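Local coordinates for beta-galactosidase (Bacillus circulans, PDB 4MAD), which probably hydrolyses terminal non-reducing beta-D-galactose residues from beta-D-galactosides, as a family 35 glycoside hydrolase, at residues A[371-382]-A[486-497]; A[381-389]-A[470-478]. All coordinates share one frame; numbering follows the deposited sequence.

Contact 1. Residues A[371-382]-A[486-497]; sequences LHRISTPQKSEA and FDWTVYPLPLKD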
loop_
_atom_site.group_PDB
_atom_site.type_symbol
_atom_site.label_atom_id
_atom_site.label_comp_id
_atom_site.label_asym_id
_atom_site.label_seq_id
_atom_site.Cartn_x
_atom_site.Cartn_y
_atom_site.Cartn_z
ATOM N N LEU A 371 -21.228 17.052 7.559
ATOM C CA LEU A 371 -21.320 15.637 7.800
ATOM C C LEU A 371 -22.348 14.860 6.951
ATOM O O LEU A 371 -22.029 13.871 6.388
ATOM C CB LEU A 371 -21.490 15.373 9.294
ATOM C CG LEU A 371 -20.303 15.830 10.130
ATOM C CD1 LEU A 371 -20.551 15.767 11.573
ATOM C CD2 LEU A 371 -19.045 15.111 9.815
ATOM N N HIS A 372 -23.550 15.342 6.823
ATOM C CA HIS A 372 -24.521 14.646 6.028
ATOM C C HIS A 372 -24.321 14.770 4.523
ATOM O O HIS A 372 -25.001 14.178 3.741
ATOM C CB HIS A 372 -25.901 15.092 6.361
ATOM C CG HIS A 372 -26.465 14.444 7.571
ATOM N ND1 HIS A 372 -25.905 14.570 8.817
ATOM C CD2 HIS A 372 -27.583 13.714 7.733
ATOM C CE1 HIS A 372 -26.645 13.923 9.692
ATOM N NE2 HIS A 372 -27.684 13.427 9.064
ATOM N N ARG A 373 -23.479 15.695 4.158
ATOM C CA ARG A 373 -23.073 15.886 2.778
ATOM C C ARG A 373 -22.156 14.767 2.276
ATOM O O ARG A 373 -22.083 14.455 1.116
ATOM C CB ARG A 373 -22.451 17.251 2.553
ATOM C CG ARG A 373 -23.433 18.399 2.629
ATOM C CD ARG A 373 -22.781 19.783 2.570
ATOM N NE ARG A 373 -23.724 20.846 2.773
ATOM C CZ ARG A 373 -23.436 22.106 2.951
ATOM N NH1 ARG A 373 -22.211 22.504 2.984
ATOM N NH2 ARG A 373 -24.387 22.970 3.119
ATOM N N ILE A 374 -21.399 14.227 3.200
ATOM C CA ILE A 374 -20.473 13.186 2.848
ATOM C C ILE A 374 -20.523 11.941 3.751
ATOM O O ILE A 374 -19.616 11.197 3.763
ATOM C CB ILE A 374 -19.067 13.736 2.746
ATOM C CG1 ILE A 374 -18.728 14.481 4.014
ATOM C CG2 ILE A 374 -18.998 14.675 1.602
ATOM C CD1 ILE A 374 -17.332 14.800 4.166
ATOM N N SER A 375 -21.586 11.760 4.504
ATOM C CA SER A 375 -21.717 10.606 5.328
ATOM C C SER A 375 -23.170 10.342 5.657
ATOM O O SER A 375 -24.019 11.116 5.344
ATOM C CB SER A 375 -20.915 10.764 6.642
ATOM O OG SER A 375 -20.823 9.587 7.386
ATOM N N THR A 376 -23.411 9.213 6.288
ATOM C CA THR A 376 -24.711 8.825 6.779
ATOM C C THR A 376 -24.500 8.372 8.219
ATOM O O THR A 376 -23.702 7.566 8.458
ATOM C CB THR A 376 -25.273 7.716 5.938
ATOM O OG1 THR A 376 -25.248 8.121 4.588
ATOM C CG2 THR A 376 -26.670 7.430 6.319
ATOM N N PRO A 377 -25.180 8.973 9.161
ATOM C CA PRO A 377 -24.915 8.646 10.553
ATOM C C PRO A 377 -25.351 7.236 10.926
ATOM O O PRO A 377 -26.309 6.772 10.418
ATOM C CB PRO A 377 -25.745 9.666 11.309
ATOM C CG PRO A 377 -26.851 9.895 10.478
ATOM C CD PRO A 377 -26.331 9.871 9.081
ATOM N N GLN A 378 -24.618 6.602 11.817
ATOM C CA GLN A 378 -25.015 5.333 12.363
ATOM C C GLN A 378 -24.951 5.461 13.865
ATOM O O GLN A 378 -24.265 6.279 14.366
ATOM C CB GLN A 378 -24.094 4.197 11.899
ATOM C CG GLN A 378 -24.239 3.756 10.417
ATOM C CD GLN A 378 -23.233 2.685 9.973
ATOM O OE1 GLN A 378 -22.499 2.895 9.065
ATOM N NE2 GLN A 378 -23.231 1.574 10.604
ATOM N N LYS A 379 -25.716 4.644 14.567
ATOM C CA LYS A 379 -25.811 4.749 15.996
ATOM C C LYS A 379 -25.400 3.456 16.681
ATOM O O LYS A 379 -25.693 2.437 16.227
ATOM C CB LYS A 379 -27.234 5.131 16.378
ATOM C CG LYS A 379 -27.543 6.542 16.027
ATOM C CD LYS A 379 -28.924 6.925 16.295
ATOM C CE LYS A 379 -29.315 6.775 17.749
ATOM N NZ LYS A 379 -29.199 7.955 18.549
ATOM N N SER A 380 -24.726 3.570 17.814
ATOM C CA SER A 380 -24.418 2.424 18.613
ATOM C C SER A 380 -24.266 2.808 20.064
ATOM O O SER A 380 -23.974 3.904 20.351
ATOM C CB SER A 380 -23.137 1.783 18.080
ATOM O OG SER A 380 -22.057 2.653 18.168
ATOM N N GLU A 381 -24.491 1.860 20.940
ATOM C CA GLU A 381 -24.427 2.105 22.356
ATOM C C GLU A 381 -23.023 2.434 22.808
ATOM O O GLU A 381 -22.821 3.312 23.563
ATOM C CB GLU A 381 -25.074 0.962 23.162
ATOM C CG GLU A 381 -24.431 -0.366 22.956
ATOM C CD GLU A 381 -25.102 -1.220 21.907
ATOM O OE1 GLU A 381 -25.828 -0.687 21.088
ATOM O OE2 GLU A 381 -24.872 -2.411 21.907
ATOM N N ALA A 382 -22.067 1.708 22.258
ATOM C CA ALA A 382 -20.654 1.865 22.542
ATOM C C ALA A 382 -19.891 2.200 21.271
ATOM O O ALA A 382 -20.272 1.811 20.232
ATOM C CB ALA A 382 -20.112 0.616 23.071
ATOM N N PHE A 486 -21.388 6.381 26.714
ATOM C CA PHE A 486 -22.244 5.605 25.886
ATOM C C PHE A 486 -23.216 6.430 24.994
ATOM O O PHE A 486 -23.305 7.605 25.110
ATOM C CB PHE A 486 -22.930 4.548 26.751
ATOM C CG PHE A 486 -21.961 3.573 27.387
ATOM C CD1 PHE A 486 -21.325 2.634 26.633
ATOM C CD2 PHE A 486 -21.659 3.640 28.707
ATOM C CE1 PHE A 486 -20.456 1.756 27.184
ATOM C CE2 PHE A 486 -20.833 2.778 29.283
ATOM C CZ PHE A 486 -20.169 1.862 28.535
ATOM N N ASP A 487 -23.875 5.788 24.059
ATOM C CA ASP A 487 -24.822 6.449 23.190
ATOM C C ASP A 487 -24.143 7.323 22.142
ATOM O O ASP A 487 -24.108 8.499 22.270
ATOM C CB ASP A 487 -25.876 7.237 23.973
ATOM C CG ASP A 487 -27.064 7.603 23.133
ATOM O OD1 ASP A 487 -27.042 7.354 21.953
ATOM O OD2 ASP A 487 -28.033 8.115 23.666
ATOM N N TRP A 488 -23.542 6.665 21.165
ATOM C CA TRP A 488 -22.893 7.327 20.068
ATOM C C TRP A 488 -23.553 7.445 18.709
ATOM O O TRP A 488 -24.286 6.607 18.341
ATOM C CB TRP A 488 -21.613 6.481 19.943
ATOM C CG TRP A 488 -20.737 6.600 21.095
ATOM C CD1 TRP A 488 -20.795 5.867 22.204
ATOM C CD2 TRP A 488 -19.688 7.539 21.292
ATOM N NE1 TRP A 488 -19.861 6.249 23.084
ATOM C CE2 TRP A 488 -19.170 7.299 22.561
ATOM C CE3 TRP A 488 -19.128 8.548 20.520
ATOM C CZ2 TRP A 488 -18.113 8.016 23.063
ATOM C CZ3 TRP A 488 -18.098 9.250 21.027
ATOM C CH2 TRP A 488 -17.610 8.999 22.282
ATOM N N THR A 489 -23.223 8.521 18.011
ATOM C CA THR A 489 -23.557 8.741 16.639
ATOM C C THR A 489 -22.222 8.852 15.914
ATOM O O THR A 489 -21.371 9.514 16.373
ATOM C CB THR A 489 -24.367 10.034 16.411
ATOM O OG1 THR A 489 -25.559 10.037 17.198
ATOM C CG2 THR A 489 -24.742 10.129 14.971
ATOM N N VAL A 490 -22.063 8.163 14.793
ATOM C CA VAL A 490 -20.793 8.144 14.094
ATOM C C VAL A 490 -21.026 8.375 12.626
ATOM O O VAL A 490 -22.024 8.000 12.123
ATOM C CB VAL A 490 -20.064 6.841 14.274
ATOM C CG1 VAL A 490 -19.920 6.507 15.710
ATOM C CG2 VAL A 490 -20.700 5.797 13.483
ATOM N N TYR A 491 -20.062 9.038 12.023
ATOM C CA TYR A 491 -20.090 9.371 10.647
ATOM C C TYR A 491 -18.832 8.839 9.959
ATOM O O TYR A 491 -17.795 9.359 10.091
ATOM C CB TYR A 491 -20.181 10.898 10.501
ATOM C CG TYR A 491 -21.299 11.572 11.312
ATOM C CD1 TYR A 491 -22.511 11.832 10.773
ATOM C CD2 TYR A 491 -21.114 11.933 12.606
ATOM C CE1 TYR A 491 -23.524 12.422 11.538
ATOM C CE2 TYR A 491 -22.097 12.518 13.363
ATOM C CZ TYR A 491 -23.305 12.763 12.832
ATOM O OH TYR A 491 -24.299 13.350 13.572
ATOM N N PRO A 492 -18.996 7.772 9.243
ATOM C CA PRO A 492 -17.884 7.206 8.519
ATOM C C PRO A 492 -17.552 8.124 7.324
ATOM O O PRO A 492 -18.407 8.493 6.614
ATOM C CB PRO A 492 -18.426 5.875 8.070
ATOM C CG PRO A 492 -19.526 5.582 8.997
ATOM C CD PRO A 492 -20.138 6.869 9.247
ATOM N N LEU A 493 -16.277 8.418 7.121
ATOM C CA LEU A 493 -15.816 9.331 6.115
ATOM C C LEU A 493 -14.701 8.702 5.252
ATOM O O LEU A 493 -13.581 8.968 5.413
ATOM C CB LEU A 493 -15.348 10.649 6.744
ATOM C CG LEU A 493 -16.361 11.499 7.513
ATOM C CD1 LEU A 493 -15.797 12.480 8.489
ATOM C CD2 LEU A 493 -17.322 12.071 6.657
ATOM N N PRO A 494 -15.117 7.819 4.379
ATOM C CA PRO A 494 -14.246 7.151 3.413
ATOM C C PRO A 494 -13.806 8.083 2.259
ATOM O O PRO A 494 -12.928 7.767 1.532
ATOM C CB PRO A 494 -15.122 6.048 2.862
ATOM C CG PRO A 494 -16.472 6.468 3.125
ATOM C CD PRO A 494 -16.488 7.324 4.326
ATOM N N LEU A 495 -14.507 9.185 2.122
ATOM C CA LEU A 495 -14.194 10.225 1.161
ATOM C C LEU A 495 -14.212 9.694 -0.273
ATOM O O LEU A 495 -13.474 10.141 -1.069
ATOM C CB LEU A 495 -12.865 10.862 1.466
ATOM C CG LEU A 495 -12.653 11.519 2.826
ATOM C CD1 LEU A 495 -11.374 12.267 2.820
ATOM C CD2 LEU A 495 -13.808 12.394 3.174
ATOM N N LYS A 496 -15.033 8.717 -0.551
ATOM C CA LYS A 496 -15.235 8.199 -1.898
ATOM C C LYS A 496 -15.974 9.110 -2.893
ATOM O O LYS A 496 -15.798 8.990 -4.069
ATOM C CB LYS A 496 -15.870 6.807 -1.861
ATOM C CG LYS A 496 -15.113 5.789 -1.061
ATOM C CD LYS A 496 -15.695 4.421 -1.088
ATOM C CE LYS A 496 -16.921 4.291 -0.296
ATOM N NZ LYS A 496 -17.201 2.863 0.026
ATOM N N ASP A 497 -16.919 9.891 -2.384
ATOM C CA ASP A 497 -17.768 10.705 -3.213
ATOM C C ASP A 497 -18.002 12.009 -2.530
ATOM O O ASP A 497 -18.759 12.091 -1.620
ATOM C CB ASP A 497 -19.090 10.021 -3.458
ATOM C CG ASP A 497 -20.123 10.948 -4.020
ATOM O OD1 ASP A 497 -19.737 11.938 -4.592
ATOM O OD2 ASP A 497 -21.300 10.669 -3.887
HETATM O O HOH W 1 -20.730 13.888 -1.332
HETATM O O HOH W 2 -17.069 10.324 2.833
HETATM O O HOH W 3 -26.762 6.147 19.691
#
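S380 and W488 hold each other by two backbone bonds, S380 N to W488 O and W488 N to S380 O, and Q378 and V490 repeat the pattern two residues along, with Q378 N 3.0 Å from V490 O. These are the hydrogen-bonded pairs of an antiparallel ladder; K379 and T489 form the non-hydrogen-bonded pair between them. Past the end of the strand, D487 N still reaches E381 O at 2.7 Å. Toward the other end the pairing passes to a side chain: S375 OG gives its proton to P492 O at 2.8 Å, from 37° above the carbonyl plane. It gets there because OG is trans to the serine N (chi1 -170°), which also lays it at the edge of the Y491 ring. K379 NZ and D487 OD1 stay 4.1 Å apart, too far for a salt bridge; a water donates to D487 OD1 and to W488 O, with only a weak bond from the lysine.

The Y491 ring carries much of the packing. L371 CD1 sits over the centre of one face, 4.0 Å from the Y491 centroid, a CH-pi contact, while P377 CB approaches Y491 CE1 obliquely at 3.5 Å and Y491 OH bonds to E399 OE1. Further on, I374 CD1 meets L493 CD2 at 3.7 Å, and single waters join R373 O to D497 O and I374 O to L495 N. Within this chain, strand 378-380 forms one edge of a six-stranded antiparallel sheet, laid along 488-493, whose other neighbour is strand 395-403.

Contact 2. Residues A[381-389]-A[470-478]; sequences EAPLPMEKY and DYKGITEGV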
loop_
_atom_site.group_PDB
_atom_site.type_symbol
_atom_site.label_atom_id
_atom_site.label_comp_id
_atom_site.label_asym_id
_atom_site.label_seq_id
_atom_site.Cartn_x
_atom_site.Cartn_y
_atom_site.Cartn_z
ATOM N N GLU A 381 -24.491 1.860 20.940
ATOM C CA GLU A 381 -24.427 2.105 22.356
ATOM C C GLU A 381 -23.023 2.434 22.808
ATOM O O GLU A 381 -22.821 3.312 23.563
ATOM C CB GLU A 381 -25.074 0.962 23.162
ATOM C CG GLU A 381 -24.431 -0.366 22.956
ATOM C CD GLU A 381 -25.102 -1.220 21.907
ATOM O OE1 GLU A 381 -25.828 -0.687 21.088
ATOM O OE2 GLU A 381 -24.872 -2.411 21.907
ATOM N N ALA A 382 -22.067 1.708 22.258
ATOM C CA ALA A 382 -20.654 1.865 22.542
ATOM C C ALA A 382 -19.891 2.200 21.271
ATOM O O ALA A 382 -20.272 1.811 20.232
ATOM C CB ALA A 382 -20.112 0.616 23.071
ATOM N N PRO A 383 -18.813 2.922 21.389
ATOM C CA PRO A 383 -18.014 3.206 20.212
ATOM C C PRO A 383 -17.425 1.918 19.671
ATOM O O PRO A 383 -16.828 1.190 20.414
ATOM C CB PRO A 383 -16.906 4.116 20.753
ATOM C CG PRO A 383 -16.953 4.040 22.138
ATOM C CD PRO A 383 -18.120 3.288 22.620
ATOM N N LEU A 384 -17.619 1.657 18.392
ATOM C CA LEU A 384 -17.047 0.494 17.748
ATOM C C LEU A 384 -15.937 0.913 16.752
ATOM O O LEU A 384 -15.913 1.994 16.332
ATOM C CB LEU A 384 -18.112 -0.275 16.998
ATOM C CG LEU A 384 -19.359 -0.701 17.761
ATOM C CD1 LEU A 384 -20.372 -1.317 16.879
ATOM C CD2 LEU A 384 -18.996 -1.594 18.868
ATOM N N PRO A 385 -15.030 0.036 16.413
ATOM C CA PRO A 385 -14.020 0.408 15.429
ATOM C C PRO A 385 -14.665 0.502 14.040
ATOM O O PRO A 385 -15.686 -0.039 13.832
ATOM C CB PRO A 385 -13.038 -0.738 15.487
ATOM C CG PRO A 385 -13.807 -1.842 16.031
ATOM C CD PRO A 385 -14.845 -1.331 16.881
ATOM N N MET A 386 -14.042 1.198 13.110
ATOM C CA MET A 386 -14.718 1.599 11.886
ATOM C C MET A 386 -15.184 0.431 11.029
ATOM O O MET A 386 -16.074 0.536 10.292
ATOM C CB MET A 386 -13.851 2.570 11.061
ATOM C CG MET A 386 -12.670 1.955 10.516
ATOM S SD MET A 386 -11.891 3.076 9.330
ATOM C CE MET A 386 -11.661 4.526 10.264
ATOM N N GLU A 387 -14.508 -0.689 11.140
ATOM C CA GLU A 387 -14.860 -1.850 10.363
ATOM C C GLU A 387 -16.293 -2.328 10.691
ATOM O O GLU A 387 -16.966 -2.900 9.870
ATOM C CB GLU A 387 -13.867 -2.958 10.600
ATOM C CG GLU A 387 -12.474 -2.622 10.228
ATOM C CD GLU A 387 -11.666 -1.988 11.326
ATOM O OE1 GLU A 387 -12.208 -1.890 12.393
ATOM O OE2 GLU A 387 -10.512 -1.614 11.110
ATOM N N LYS A 388 -16.674 -2.121 11.924
ATOM C CA LYS A 388 -17.999 -2.534 12.407
ATOM C C LYS A 388 -19.124 -1.690 11.839
ATOM O O LYS A 388 -20.271 -2.035 11.976
ATOM C CB LYS A 388 -18.089 -2.552 13.930
ATOM C CG LYS A 388 -17.223 -3.545 14.561
ATOM C CD LYS A 388 -17.784 -4.870 14.592
ATOM C CE LYS A 388 -18.994 -4.965 15.469
ATOM N NZ LYS A 388 -19.654 -6.307 15.401
ATOM N N TYR A 389 -18.759 -0.535 11.316
ATOM C CA TYR A 389 -19.691 0.364 10.716
ATOM C C TYR A 389 -19.635 0.203 9.186
ATOM O O TYR A 389 -20.220 0.931 8.512
ATOM C CB TYR A 389 -19.447 1.796 11.140
ATOM C CG TYR A 389 -19.536 2.053 12.628
ATOM C CD1 TYR A 389 -20.720 1.893 13.304
ATOM C CD2 TYR A 389 -18.468 2.467 13.335
ATOM C CE1 TYR A 389 -20.806 2.122 14.621
ATOM C CE2 TYR A 389 -18.558 2.710 14.655
ATOM C CZ TYR A 389 -19.758 2.531 15.306
ATOM O OH TYR A 389 -19.898 2.739 16.642
ATOM N N ASP A 470 -5.467 -5.281 13.290
ATOM C CA ASP A 470 -5.305 -3.867 13.491
ATOM C C ASP A 470 -6.619 -3.152 13.209
ATOM O O ASP A 470 -6.843 -2.725 12.140
ATOM C CB ASP A 470 -4.189 -3.337 12.587
ATOM C CG ASP A 470 -3.806 -1.920 12.898
ATOM O OD1 ASP A 470 -4.073 -1.448 13.966
ATOM O OD2 ASP A 470 -3.149 -1.332 12.103
ATOM N N TYR A 471 -7.491 -3.125 14.207
ATOM C CA TYR A 471 -8.746 -2.421 14.122
ATOM C C TYR A 471 -8.496 -0.927 14.112
ATOM O O TYR A 471 -7.669 -0.473 14.789
ATOM C CB TYR A 471 -9.658 -2.734 15.304
ATOM C CG TYR A 471 -10.198 -4.135 15.324
ATOM C CD1 TYR A 471 -11.310 -4.466 14.613
ATOM C CD2 TYR A 471 -9.583 -5.113 16.039
ATOM C CE1 TYR A 471 -11.806 -5.687 14.631
ATOM C CE2 TYR A 471 -10.069 -6.359 16.051
ATOM C CZ TYR A 471 -11.175 -6.635 15.342
ATOM O OH TYR A 471 -11.642 -7.886 15.346
ATOM N N LYS A 472 -9.291 -0.200 13.376
ATOM C CA LYS A 472 -9.131 1.216 13.261
ATOM C C LYS A 472 -10.362 2.013 13.796
ATOM O O LYS A 472 -11.462 1.504 13.858
ATOM C CB LYS A 472 -8.756 1.552 11.829
ATOM C CG LYS A 472 -7.554 0.829 11.358
ATOM C CD LYS A 472 -6.391 1.237 12.111
ATOM C CE LYS A 472 -5.132 1.239 11.265
ATOM N NZ LYS A 472 -3.933 1.363 11.999
ATOM N N GLY A 473 -10.126 3.244 14.210
ATOM C CA GLY A 473 -11.095 4.029 14.936
ATOM C C GLY A 473 -10.774 3.996 16.403
ATOM O O GLY A 473 -9.672 4.192 16.785
ATOM N N ILE A 474 -11.804 3.772 17.192
ATOM C CA ILE A 474 -11.686 3.628 18.620
ATOM C C ILE A 474 -11.993 2.175 18.890
ATOM O O ILE A 474 -13.033 1.715 18.582
ATOM C CB ILE A 474 -12.680 4.552 19.314
ATOM C CG1 ILE A 474 -12.281 5.976 19.049
ATOM C CG2 ILE A 474 -12.729 4.292 20.741
ATOM C CD1 ILE A 474 -13.230 6.928 19.324
ATOM N N THR A 475 -11.006 1.458 19.374
ATOM C CA THR A 475 -11.144 0.045 19.612
ATOM C C THR A 475 -12.112 -0.416 20.698
ATOM O O THR A 475 -12.828 -1.333 20.484
ATOM C CB THR A 475 -9.787 -0.612 19.825
ATOM O OG1 THR A 475 -9.165 -0.046 20.954
ATOM C CG2 THR A 475 -8.949 -0.384 18.629
ATOM N N GLU A 476 -12.091 0.214 21.865
ATOM C CA GLU A 476 -12.930 -0.219 22.973
ATOM C C GLU A 476 -13.916 0.804 23.544
ATOM O O GLU A 476 -15.043 0.501 23.821
ATOM C CB GLU A 476 -12.021 -0.673 24.100
ATOM C CG GLU A 476 -11.221 -1.896 23.800
ATOM C CD GLU A 476 -10.150 -2.217 24.840
ATOM O OE1 GLU A 476 -10.422 -2.192 26.029
ATOM O OE2 GLU A 476 -9.036 -2.460 24.424
ATOM N N GLY A 477 -13.407 1.977 23.828
ATOM C CA GLY A 477 -14.196 2.973 24.519
ATOM C C GLY A 477 -13.553 4.335 24.619
ATOM O O GLY A 477 -12.400 4.494 24.302
ATOM N N VAL A 478 -14.336 5.295 25.085
ATOM C CA VAL A 478 -13.852 6.603 25.480
ATOM C C VAL A 478 -14.304 6.896 26.900
ATOM O O VAL A 478 -15.405 6.668 27.216
ATOM C CB VAL A 478 -14.383 7.674 24.568
ATOM C CG1 VAL A 478 -13.849 8.983 24.927
ATOM C CG2 VAL A 478 -14.105 7.348 23.134
#
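The Y471 ring meets the carboxylate of E387 at its edge: E387 OE1 lies in the ring plane, 3.5 Å from Y471 CD1, and the two flat groups are turned 79° apart. P385 CG comes to the same CD1 obliquely, the proline ring and tyrosine side chain running alongside each other; the hydroxyl of Y471 bonds to L123 O. This is a loop with a short 3-10 turn, 386-389, packed against strand 473-480 and the residues leading into it, in an all-beta domain.

E387 bends at chi2 (89°), and its OE2 takes the K472 N-H on the syn lone pair at 2.9 Å. The same oxygen is salt-bridged to R461, so one carboxylate fixes both a backbone amide and an arginine. Next to it M386 N donates to K472 O at 2.7 Å, and the backbone of K472 is held through both its N-H and its carbonyl.

Farther along, the P383 ring rests on the strand where E476 and G477 both face Q414 in a classic beta bulge. P383 CG lies 3.8 Å from G477 CA, and P383 CB touches I474 CG2. At the opposite end, K472 NZ, which also salt-bridges D418, bridges to D470 OD2 at 2.8 Å, approaching from above the carboxylate plane.

Overall arrangement
Contacts 1 and 2 share E381 and A382, and their centres are 12 Å apart. From the edge strand 378-380 the chain runs straight into the loop of contact 2, which packs on strand 473-480 of a separate four-stranded sheet, so the pair of contacts links the six-stranded sheet to the four-stranded one. Y389 ties them: its OH is 2.6 Å from S380 OG, a probable hydrogen bond, and its CE1 lies 3.8 Å from V490 CG2. P383 also packs on the W488 ring. Both contacts lie away from the predicted catalytic E171 and E247; residues of contact 1 line a pocket that holds 2-(2-methoxyethoxy)ethanol, probably from the crystallisation liquor, about 4 Å from the T376 side chain.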